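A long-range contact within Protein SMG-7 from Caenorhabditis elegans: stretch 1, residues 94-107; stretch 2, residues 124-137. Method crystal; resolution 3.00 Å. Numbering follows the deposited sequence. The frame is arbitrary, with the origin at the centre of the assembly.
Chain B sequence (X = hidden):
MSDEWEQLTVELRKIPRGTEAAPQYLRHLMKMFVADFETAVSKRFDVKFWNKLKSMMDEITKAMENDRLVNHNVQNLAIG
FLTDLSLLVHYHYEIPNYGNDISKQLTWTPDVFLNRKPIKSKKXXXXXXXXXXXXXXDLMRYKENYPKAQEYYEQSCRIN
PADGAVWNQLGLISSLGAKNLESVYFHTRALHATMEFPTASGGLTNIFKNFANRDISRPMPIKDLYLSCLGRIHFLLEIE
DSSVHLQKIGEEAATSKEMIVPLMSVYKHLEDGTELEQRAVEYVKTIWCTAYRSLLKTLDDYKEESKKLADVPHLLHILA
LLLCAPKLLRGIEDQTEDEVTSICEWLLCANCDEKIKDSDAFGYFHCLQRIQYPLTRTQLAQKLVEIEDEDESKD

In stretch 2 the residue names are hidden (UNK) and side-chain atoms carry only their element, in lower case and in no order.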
# COMPACT_ATOMS: atom_id res chain seq x y z
N GLU B 94 3.57 -0.71 13.60
CA GLU B 94 3.23 -1.89 12.81
C GLU B 94 1.77 -1.89 12.38
O GLU B 94 0.94 -2.58 12.97
CB GLU B 94 3.53 -3.17 13.59
CG GLU B 94 4.97 -3.34 14.00
CD GLU B 94 5.23 -4.69 14.65
OE1 GLU B 94 4.36 -5.58 14.53
OE2 GLU B 94 6.30 -4.86 15.27
N ILE B 95 1.46 -1.11 11.35
CA ILE B 95 0.09 -1.04 10.85
C ILE B 95 -0.22 -2.25 9.98
O ILE B 95 0.45 -2.48 8.98
CB ILE B 95 -0.15 0.24 10.04
CG1 ILE B 95 0.18 1.47 10.88
CG2 ILE B 95 -1.59 0.30 9.56
CD1 ILE B 95 -0.62 1.57 12.16
N PRO B 96 -1.24 -3.02 10.38
CA PRO B 96 -1.66 -4.23 9.67
C PRO B 96 -2.01 -3.96 8.21
O PRO B 96 -2.46 -2.86 7.88
CB PRO B 96 -2.92 -4.66 10.43
CG PRO B 96 -2.73 -4.11 11.80
CD PRO B 96 -2.04 -2.79 11.60
N ASN B 97 -1.81 -4.96 7.36
CA ASN B 97 -2.22 -4.88 5.96
C ASN B 97 -3.74 -4.97 5.86
O ASN B 97 -4.35 -5.81 6.51
CB ASN B 97 -1.59 -6.00 5.15
CG ASN B 97 -2.12 -6.06 3.73
OD1 ASN B 97 -1.60 -5.39 2.83
ND2 ASN B 97 -3.16 -6.86 3.51
N TYR B 98 -4.33 -4.10 5.05
CA TYR B 98 -5.78 -4.11 4.87
C TYR B 98 -6.18 -4.37 3.42
O TYR B 98 -7.34 -4.16 3.04
CB TYR B 98 -6.39 -2.80 5.37
CG TYR B 98 -6.39 -2.64 6.88
CD1 TYR B 98 -7.40 -3.21 7.65
CD2 TYR B 98 -5.39 -1.94 7.52
CE1 TYR B 98 -7.40 -3.07 9.03
CE2 TYR B 98 -5.38 -1.79 8.90
CZ TYR B 98 -6.39 -2.36 9.65
OH TYR B 98 -6.39 -2.22 11.02
N GLY B 99 -5.23 -4.83 2.62
CA GLY B 99 -5.49 -5.14 1.22
C GLY B 99 -4.42 -4.60 0.29
O GLY B 99 -4.04 -3.44 0.38
N ASN B 100 -3.93 -5.45 -0.61
CA ASN B 100 -2.93 -5.05 -1.59
C ASN B 100 -3.50 -4.20 -2.71
O ASN B 100 -2.77 -3.73 -3.59
CB ASN B 100 -2.20 -6.26 -2.17
CG ASN B 100 -1.06 -6.74 -1.29
OD1 ASN B 100 -0.54 -5.99 -0.47
ND2 ASN B 100 -0.68 -8.00 -1.46
N ASP B 101 -4.81 -4.00 -2.69
CA ASP B 101 -5.46 -3.10 -3.63
C ASP B 101 -5.29 -1.66 -3.16
O ASP B 101 -5.44 -0.72 -3.95
CB ASP B 101 -6.95 -3.44 -3.76
CG ASP B 101 -7.69 -3.35 -2.44
OD1 ASP B 101 -7.12 -3.74 -1.40
OD2 ASP B 101 -8.86 -2.90 -2.45
N ILE B 102 -4.97 -1.49 -1.88
CA ILE B 102 -4.71 -0.17 -1.32
C ILE B 102 -3.44 0.43 -1.92
O ILE B 102 -2.41 -0.24 -2.00
CB ILE B 102 -4.57 -0.23 0.21
CG1 ILE B 102 -5.89 -0.64 0.86
CG2 ILE B 102 -4.12 1.12 0.77
CD1 ILE B 102 -5.84 -0.71 2.37
N SER B 103 -3.53 1.68 -2.36
CA SER B 103 -2.40 2.38 -2.97
C SER B 103 -1.16 2.35 -2.08
O SER B 103 -1.23 2.67 -0.89
CB SER B 103 -2.78 3.83 -3.31
OG SER B 103 -1.65 4.56 -3.73
N LYS B 104 -0.03 1.98 -2.67
CA LYS B 104 1.20 1.79 -1.92
C LYS B 104 1.87 3.11 -1.54
O LYS B 104 2.79 3.13 -0.73
CB LYS B 104 2.17 0.89 -2.69
CG LYS B 104 1.59 -0.45 -3.09
CD LYS B 104 2.63 -1.56 -3.04
CE LYS B 104 2.00 -2.91 -3.32
NZ LYS B 104 0.81 -3.16 -2.46
N GLN B 105 1.40 4.20 -2.13
CA GLN B 105 1.93 5.53 -1.83
C GLN B 105 1.59 5.94 -0.40
O GLN B 105 2.31 6.72 0.22
CB GLN B 105 1.39 6.56 -2.81
CG GLN B 105 1.87 6.37 -4.24
CD GLN B 105 0.78 5.88 -5.16
OE1 GLN B 105 -0.36 6.33 -5.09
NE2 GLN B 105 1.12 4.95 -6.05
N LEU B 106 0.49 5.40 0.11
CA LEU B 106 0.09 5.64 1.49
C LEU B 106 0.61 4.51 2.36
O LEU B 106 0.72 4.65 3.57
CB LEU B 106 -1.43 5.69 1.61
CG LEU B 106 -2.22 6.44 0.53
CD1 LEU B 106 -3.71 6.33 0.83
CD2 LEU B 106 -1.80 7.90 0.46
N THR B 107 0.94 3.40 1.71
CA THR B 107 1.22 2.16 2.43
C THR B 107 2.69 1.76 2.44
O THR B 107 3.23 1.43 3.50
CB THR B 107 0.40 0.99 1.82
OG1 THR B 107 -0.98 1.36 1.74
CG2 THR B 107 0.54 -0.26 2.67
N UNK B 124 -7.92 1.14 16.77
CA UNK B 124 -7.26 2.39 16.41
C UNK B 124 -6.74 2.39 14.98
O UNK B 124 -6.99 3.32 14.22
c UNK B 124 -6.58 2.83 18.82
o UNK B 124 -7.63 3.41 19.08
c UNK B 124 -6.11 2.67 17.38
n UNK B 124 -5.80 2.29 19.75
N UNK B 125 -6.01 1.34 14.63
CA UNK B 125 -5.42 1.23 13.29
C UNK B 125 -6.50 1.13 12.22
O UNK B 125 -6.37 1.73 11.15
c UNK B 125 -4.48 0.03 13.21
o UNK B 125 -5.18 -1.19 13.37
N UNK B 126 -7.56 0.38 12.50
CA UNK B 126 -8.66 0.23 11.56
C UNK B 126 -9.34 1.57 11.28
O UNK B 126 -9.42 2.01 10.13
c UNK B 126 -9.68 -0.79 12.08
n UNK B 126 -9.73 -5.39 10.99
c UNK B 126 -10.48 -4.33 10.73
n UNK B 126 -10.81 -3.50 11.71
c UNK B 126 -11.63 -2.30 11.54
c UNK B 126 -10.80 -1.10 11.09
n UNK B 126 -10.89 -4.10 9.49
N UNK B 127 -9.80 2.23 12.35
CA UNK B 127 -10.46 3.52 12.22
C UNK B 127 -9.55 4.55 11.55
O UNK B 127 -9.99 5.30 10.67
c UNK B 127 -10.91 4.06 13.60
c UNK B 127 -11.88 3.10 14.26
c UNK B 127 -11.55 5.44 13.45
N UNK B 128 -8.28 4.57 11.94
CA UNK B 128 -7.31 5.51 11.38
C UNK B 128 -7.11 5.31 9.88
O UNK B 128 -7.24 6.25 9.10
c UNK B 128 -4.82 7.58 11.64
c UNK B 128 -5.97 5.41 12.10
c UNK B 128 -3.91 5.60 10.68
c UNK B 128 -4.88 6.21 11.46
c UNK B 128 -3.83 8.33 11.05
c UNK B 128 -2.91 6.34 10.09
c UNK B 128 -2.87 7.71 10.27
N UNK B 129 -6.79 4.08 9.49
CA UNK B 129 -6.57 3.76 8.09
C UNK B 129 -7.80 4.08 7.25
O UNK B 129 -7.69 4.71 6.18
s UNK B 129 -4.54 2.77 5.76
c UNK B 129 -2.94 3.55 5.90
c UNK B 129 -4.75 2.10 7.42
c UNK B 129 -6.17 2.29 7.92
N UNK B 130 -8.96 3.68 7.74
CA UNK B 130 -10.22 3.97 7.05
C UNK B 130 -10.44 5.47 6.88
O UNK B 130 -10.89 5.92 5.83
c UNK B 130 -11.38 3.34 7.79
N UNK B 131 -10.12 6.24 7.92
CA UNK B 131 -10.31 7.68 7.88
C UNK B 131 -9.37 8.34 6.87
O UNK B 131 -9.80 9.17 6.06
c UNK B 131 -10.07 12.10 9.27
c UNK B 131 -11.89 10.05 9.63
c UNK B 131 -11.39 12.39 9.54
c UNK B 131 -10.12 8.29 9.27
c UNK B 131 -10.56 9.74 9.36
c UNK B 131 -12.30 11.37 9.72
o UNK B 131 -11.80 13.70 9.63
c UNK B 131 -9.66 10.78 9.19
N UNK B 132 -8.10 7.97 6.93
CA UNK B 132 -7.10 8.47 5.99
C UNK B 132 -7.51 8.19 4.55
O UNK B 132 -7.46 9.08 3.69
c UNK B 132 -4.76 8.10 5.11
c UNK B 132 -5.71 7.86 6.28
c UNK B 132 -5.14 8.42 7.57
N UNK B 133 -7.94 6.96 4.30
CA UNK B 133 -8.43 6.58 2.97
C UNK B 133 -9.64 7.41 2.56
O UNK B 133 -9.75 7.84 1.40
c UNK B 133 -8.77 5.09 2.94
c UNK B 133 -6.71 4.31 1.75
c UNK B 133 -8.02 2.69 3.14
c UNK B 133 -7.57 4.14 2.99
N UNK B 134 -10.55 7.64 3.51
CA UNK B 134 -11.73 8.47 3.27
C UNK B 134 -11.34 9.87 2.80
O UNK B 134 -11.84 10.36 1.78
c UNK B 134 -14.18 9.85 6.00
c UNK B 134 -14.74 9.44 3.59
c UNK B 134 -13.62 9.68 4.59
c UNK B 134 -12.58 8.56 4.54
N UNK B 135 -10.43 10.50 3.54
CA UNK B 135 -10.04 11.87 3.24
C UNK B 135 -9.19 11.99 1.97
O UNK B 135 -9.28 13.00 1.26
c UNK B 135 -9.34 12.51 4.44
c UNK B 135 -13.81 13.61 6.29
n UNK B 135 -12.52 13.29 6.39
c UNK B 135 -10.24 12.67 5.65
c UNK B 135 -11.64 13.09 5.24
n UNK B 135 -14.54 13.77 7.39
n UNK B 135 -14.37 13.78 5.10
N UNK B 136 -8.39 10.98 1.68
CA UNK B 136 -7.69 10.92 0.40
C UNK B 136 -8.71 10.83 -0.72
O UNK B 136 -8.52 11.39 -1.80
c UNK B 136 -4.29 10.80 -1.39
s UNK B 136 -4.49 11.36 0.30
c UNK B 136 -6.73 9.73 0.34
c UNK B 136 -5.39 9.98 1.02
N UNK B 137 -9.80 10.12 -0.44
CA UNK B 137 -10.92 10.05 -1.37
C UNK B 137 -11.51 11.42 -1.62
O UNK B 137 -11.76 11.80 -2.77

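Stretch 2 is one continuous helix, and stretch 1 is mostly loop lying against one side of it.

Position 124 has two carbons, the second carrying one oxygen and one nitrogen. Its end leads away from stretch 1 and touches nothing there. It is Asn 124.

Position 125 has one carbon and one oxygen, a small hydroxyl side chain pointing toward stretch 1. The oxygen lies 2.8 Å from Tyr 98 OH and 3.9 Å from Pro 96 CD. The CB is 4.3 Å from Ile 95 CD1. This is Ser 125.

Position 126 has three carbons, a nitrogen, then a carbon bearing two more nitrogens. This is a guanidinium group. One terminal nitrogen is 3.7 Å from Tyr 98 CE1, at the edge of the ring, while CE1 sits over one face of the guanidinium. The residue is Arg 126.

Position 127 has three carbons, one carrying the other two. It points away from stretch 1. It is Val 127.

Position 128 has one carbon and then a ring of six carbons, with no oxygen. A ring carbon next to the attachment point lies 5.4 Å from Ile 95 CD1, beyond contact. It is Phe 128.

Position 129 has an unbranched chain of two carbons, a sulfur and a carbon. Its second carbon is 4.1 Å from Tyr 98 CD2 and 4.2 Å from Ile 95 CG2. The thioether identifies Met 129.

Position 130 has a single carbon, out of reach of stretch 1. It is Ala 130.

Position 131 has one carbon and a six-carbon ring bearing one oxygen. Also out of reach, it is Tyr 131.

Position 132 has three carbons, forked at the first. It points toward stretch 1, and one branch carbon lies 4.7 Å from Leu 106 CD1. It is Val 132.

Position 133 has four carbons, forked at the second. One tip is 3.7 Å from Leu 106 CD1 and the other 4.1 Å from Ile 102 CD1. It is Leu 133.

Position 134 has the same four-carbon fork but lies out of reach. It is Leu 134.

Position 135 has three carbons, a nitrogen, then a carbon bearing two more nitrogens, and is out of reach of stretch 1. Its inner nitrogen makes a weak hydrogen bond to Tyr 131 OH, 3.3 Å away. It is Arg 135.

Position 136 is again two carbons, a sulfur and a carbon, unbranched. Its second carbon is 4.0 Å from Leu 106 CD1. It is Met 136.

Position 137 has no side-chain atoms. A CB here would come within 2.9 Å of Leu 134 O. It is Gly 137.

The contact buries 566 Å² in all. Near the start of stretch 2, Tyr 98 OH donates a hydrogen bond to Ser 125 OG, the only one across the pair. This fixes the end of the ring against the helix. Further along, the contact is apolar. Met 129 packs on Ile 95 and Tyr 98, Leu 133 on Ile 102 and Leu 106, and Met 136 on Leu 106.

Stretch 2 (124-137) NSRVFMAYVLLRMG
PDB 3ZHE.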